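Local coordinates for malonyl CoA-acyl carrier protein transacylase (Staphylococcus aureus, PDB 3IM9) that catalyses transfer of the malonyl group from malonyl-CoA to holo-acyl carrier protein, supplying malonyl-ACP for fatty acid biosynthesis, at residues P90-G95 against Q273-F278. Numbering follows the deposited sequence.
Sequences PDFTMG and QGVDHF
Strand 92-95 and the start of strand 275-281 do not pair directly: both belong to one parallel sheet, but strand 11-16 runs between them, and no hydrogen bond links the two segments. Phe92 and Met94, alternate residues of the edge strand, point to the same face of the sheet and reach across the intervening strand. Backbone hydrogen bonds join Asp91, Phe92 and Met94 to Met12, Ile14 and Phe16 of that strand. In the second segment, Gly274 closes helix 263-272 with a Schellman motif, its positive phi (97°) turning the chain into the strand beginning at Val275. The contact thus joins the strand leading through Gly95 toward Ser97, the probable nucleophile, to the end of that helix and the start of strand 275-281.

The closest meeting is Phe92 CD1 with Val275 CG2, 3.6 Å apart; the same methyl lies 3.9 Å from Phe92 CE1. Further round the ring, Phe92 CZ comes within 4.0 Å of Gln273 CB. With Val275 CG1 anti to the backbone N (chi1 -178°), CG2 is turned to Phe92 while CG1 lies 3.7 Å above the plane of the Phe278 ring, offset toward its rim. The Met94 chain runs extended beyond CG, carrying its terminal CE to 4.0 Å from Phe278 CE2. Leu270 of helix 263-272 touches both Phe92 and Met94.

Everything across this contact is carbon against carbon; with no hydrogen bond or charge pair, non-directional van der Waals packing holds these mostly buried side chains together.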
ATOM      1  N   PRO A  90     -17.495   6.112   2.633  1.00 19.28           N
ATOM      2  CA  PRO A  90     -16.717   6.316   1.430  1.00 18.97           C
ATOM      3  C   PRO A  90     -17.471   6.031   0.150  1.00 16.57           C
ATOM      4  O   PRO A  90     -18.298   5.127   0.131  1.00 18.87           O
ATOM      5  CB  PRO A  90     -15.555   5.281   1.611  1.00 17.19           C
ATOM      6  CG  PRO A  90     -16.138   4.172   2.430  1.00 18.19           C
ATOM      7  CD  PRO A  90     -17.053   4.927   3.396  1.00 19.88           C
ATOM      8  N   ASP A  91     -17.130   6.786  -0.875  1.00 16.17           N
ATOM      9  CA  ASP A  91     -17.568   6.502  -2.237  1.00 16.14           C
ATOM     10  C   ASP A  91     -16.612   5.542  -2.977  1.00 15.07           C
ATOM     11  O   ASP A  91     -17.043   4.726  -3.818  1.00 15.82           O
ATOM     12  CB  ASP A  91     -17.689   7.807  -2.950  1.00 15.53           C
ATOM     13  CG  ASP A  91     -18.682   8.752  -2.255  1.00 18.70           C
ATOM     14  OD1 ASP A  91     -19.892   8.326  -2.247  1.00 23.92           O
ATOM     15  OD2 ASP A  91     -18.288   9.855  -1.854  1.00 17.74           O
ATOM     16  N   PHE A  92     -15.318   5.544  -2.546  1.00 14.26           N
ATOM     17  CA  PHE A  92     -14.313   4.692  -3.205  1.00 12.41           C
ATOM     18  C   PHE A  92     -13.203   4.480  -2.163  1.00 11.68           C
ATOM     19  O   PHE A  92     -13.138   5.115  -1.098  1.00 12.54           O
ATOM     20  CB  PHE A  92     -13.596   5.471  -4.342  1.00 15.61           C
ATOM     21  CG  PHE A  92     -14.543   5.928  -5.486  1.00 14.43           C
ATOM     22  CD1 PHE A  92     -15.033   7.221  -5.408  1.00 17.49           C
ATOM     23  CD2 PHE A  92     -14.892   5.069  -6.515  1.00 20.32           C
ATOM     24  CE1 PHE A  92     -15.940   7.702  -6.406  1.00 19.73           C
ATOM     25  CE2 PHE A  92     -15.762   5.542  -7.534  1.00 22.00           C
ATOM     26  CZ  PHE A  92     -16.254   6.861  -7.431  1.00 19.66           C
ATOM     27  N   THR A  93     -12.290   3.579  -2.544  1.00 11.78           N
ATOM     28  CA  THR A  93     -11.103   3.365  -1.686  1.00 10.65           C
ATOM     29  C   THR A  93      -9.958   2.944  -2.581  1.00 10.91           C
ATOM     30  O   THR A  93     -10.126   2.434  -3.706  1.00 12.66           O
ATOM     31  CB  THR A  93     -11.425   2.271  -0.640  1.00 10.32           C
ATOM     32  OG1 THR A  93     -10.292   2.115   0.234  1.00 11.24           O
ATOM     33  CG2 THR A  93     -11.739   0.944  -1.227  1.00 12.26           C
ATOM     34  N   MET A  94      -8.749   3.139  -2.032  1.00 10.83           N
ATOM     35  CA  MET A  94      -7.505   2.587  -2.637  1.00 10.62           C
ATOM     36  C   MET A  94      -6.467   2.501  -1.558  1.00 10.16           C
ATOM     37  O   MET A  94      -6.601   3.105  -0.503  1.00  9.82           O
ATOM     38  CB  MET A  94      -6.952   3.458  -3.814  1.00 11.54           C
ATOM     39  CG  MET A  94      -6.498   4.829  -3.397  1.00 10.59           C
ATOM     40  SD  MET A  94      -5.601   5.701  -4.656  1.00 13.02           S
ATOM     41  CE  MET A  94      -5.581   7.281  -3.851  1.00 14.18           C
ATOM     42  N   GLY A  95      -5.468   1.674  -1.791  1.00  9.49           N
ATOM     43  CA  GLY A  95      -4.347   1.579  -0.777  1.00 10.91           C
ATOM     44  C   GLY A  95      -3.069   1.227  -1.503  1.00 10.71           C
ATOM     45  O   GLY A  95      -3.089   0.608  -2.592  1.00 11.69           O
ATOM     46  N   GLN A 273     -13.428  11.358 -10.972  1.00 16.21           N
ATOM     47  CA  GLN A 273     -14.795  10.963 -10.660  1.00 16.23           C
ATOM     48  C   GLN A 273     -15.467  11.874  -9.663  1.00 15.59           C
ATOM     49  O   GLN A 273     -16.648  11.595  -9.208  1.00 20.28           O
ATOM     50  CB  GLN A 273     -14.861   9.591 -10.040  1.00 16.72           C
ATOM     51  CG  GLN A 273     -14.168   8.479 -10.807  1.00 15.27           C
ATOM     52  CD  GLN A 273     -14.225   8.580 -12.338  1.00 17.86           C
ATOM     53  OE1 GLN A 273     -13.176   8.558 -13.048  1.00 20.61           O
ATOM     54  NE2 GLN A 273     -15.420   8.638 -12.855  1.00 13.87           N
ATOM     55  N   GLY A 274     -14.773  12.901  -9.269  1.00 14.60           N
ATOM     56  CA  GLY A 274     -15.314  13.870  -8.288  1.00 16.20           C
ATOM     57  C   GLY A 274     -14.903  13.678  -6.830  1.00 15.95           C
ATOM     58  O   GLY A 274     -15.469  14.298  -5.958  1.00 17.45           O
ATOM     59  N   VAL A 275     -13.905  12.797  -6.591  1.00 14.83           N
ATOM     60  CA  VAL A 275     -13.314  12.795  -5.261  1.00 15.82           C
ATOM     61  C   VAL A 275     -12.560  14.037  -4.989  1.00 17.04           C
ATOM     62  O   VAL A 275     -11.600  14.369  -5.684  1.00 18.37           O
ATOM     63  CB  VAL A 275     -12.418  11.542  -5.060  1.00 14.14           C
ATOM     64  CG1 VAL A 275     -11.863  11.574  -3.624  1.00 12.90           C
ATOM     65  CG2 VAL A 275     -13.225  10.309  -5.237  1.00 14.96           C
ATOM     66  N   ASP A 276     -12.992  14.740  -3.942  1.00 17.24           N
ATOM     67  CA  ASP A 276     -12.282  15.939  -3.501  1.00 17.90           C
ATOM     68  C   ASP A 276     -11.870  15.896  -2.025  1.00 17.29           C
ATOM     69  O   ASP A 276     -11.473  16.879  -1.464  1.00 17.93           O
ATOM     70  CB  ASP A 276     -13.066  17.232  -3.810  1.00 20.01           C
ATOM     71  CG  ASP A 276     -14.385  17.226  -3.202  1.00 22.02           C
ATOM     72  OD1 ASP A 276     -15.177  18.146  -3.541  1.00 30.46           O
ATOM     73  OD2 ASP A 276     -14.715  16.338  -2.414  1.00 24.28           O
ATOM     74  N   HIS A 277     -12.008  14.719  -1.450  1.00 14.52           N
ATOM     75  CA  HIS A 277     -11.596  14.559  -0.043  1.00 14.30           C
ATOM     76  C   HIS A 277     -11.069  13.104   0.071  1.00 13.25           C
ATOM     77  O   HIS A 277     -11.730  12.136  -0.264  1.00 15.38           O
ATOM     78  CB  HIS A 277     -12.835  14.711   0.872  1.00 15.78           C
ATOM     79  CG  HIS A 277     -12.498  14.716   2.361  1.00 17.47           C
ATOM     80  ND1 HIS A 277     -13.460  14.637   3.361  1.00 19.91           N
ATOM     81  CD2 HIS A 277     -11.298  14.806   3.012  1.00 17.37           C
ATOM     82  CE1 HIS A 277     -12.862  14.671   4.544  1.00 21.59           C
ATOM     83  NE2 HIS A 277     -11.553  14.762   4.360  1.00 19.23           N
ATOM     84  N   PHE A 278      -9.798  13.024   0.480  1.00 14.52           N
ATOM     85  CA  PHE A 278      -9.187  11.725   0.726  1.00 13.59           C
ATOM     86  C   PHE A 278      -8.920  11.654   2.235  1.00 11.58           C
ATOM     87  O   PHE A 278      -8.278  12.541   2.803  1.00 13.80           O
ATOM     88  CB  PHE A 278      -7.828  11.660  -0.014  1.00 12.05           C
ATOM     89  CG  PHE A 278      -7.968  11.599  -1.526  1.00 11.54           C
ATOM     90  CD1 PHE A 278      -7.995  12.819  -2.278  1.00 16.70           C
ATOM     91  CD2 PHE A 278      -8.060  10.385  -2.140  1.00 11.93           C
ATOM     92  CE1 PHE A 278      -8.126  12.756  -3.687  1.00 16.47           C
ATOM     93  CE2 PHE A 278      -8.165  10.287  -3.570  1.00 12.91           C
ATOM     94  CZ  PHE A 278      -8.202  11.501  -4.307  1.00 14.10           C
TER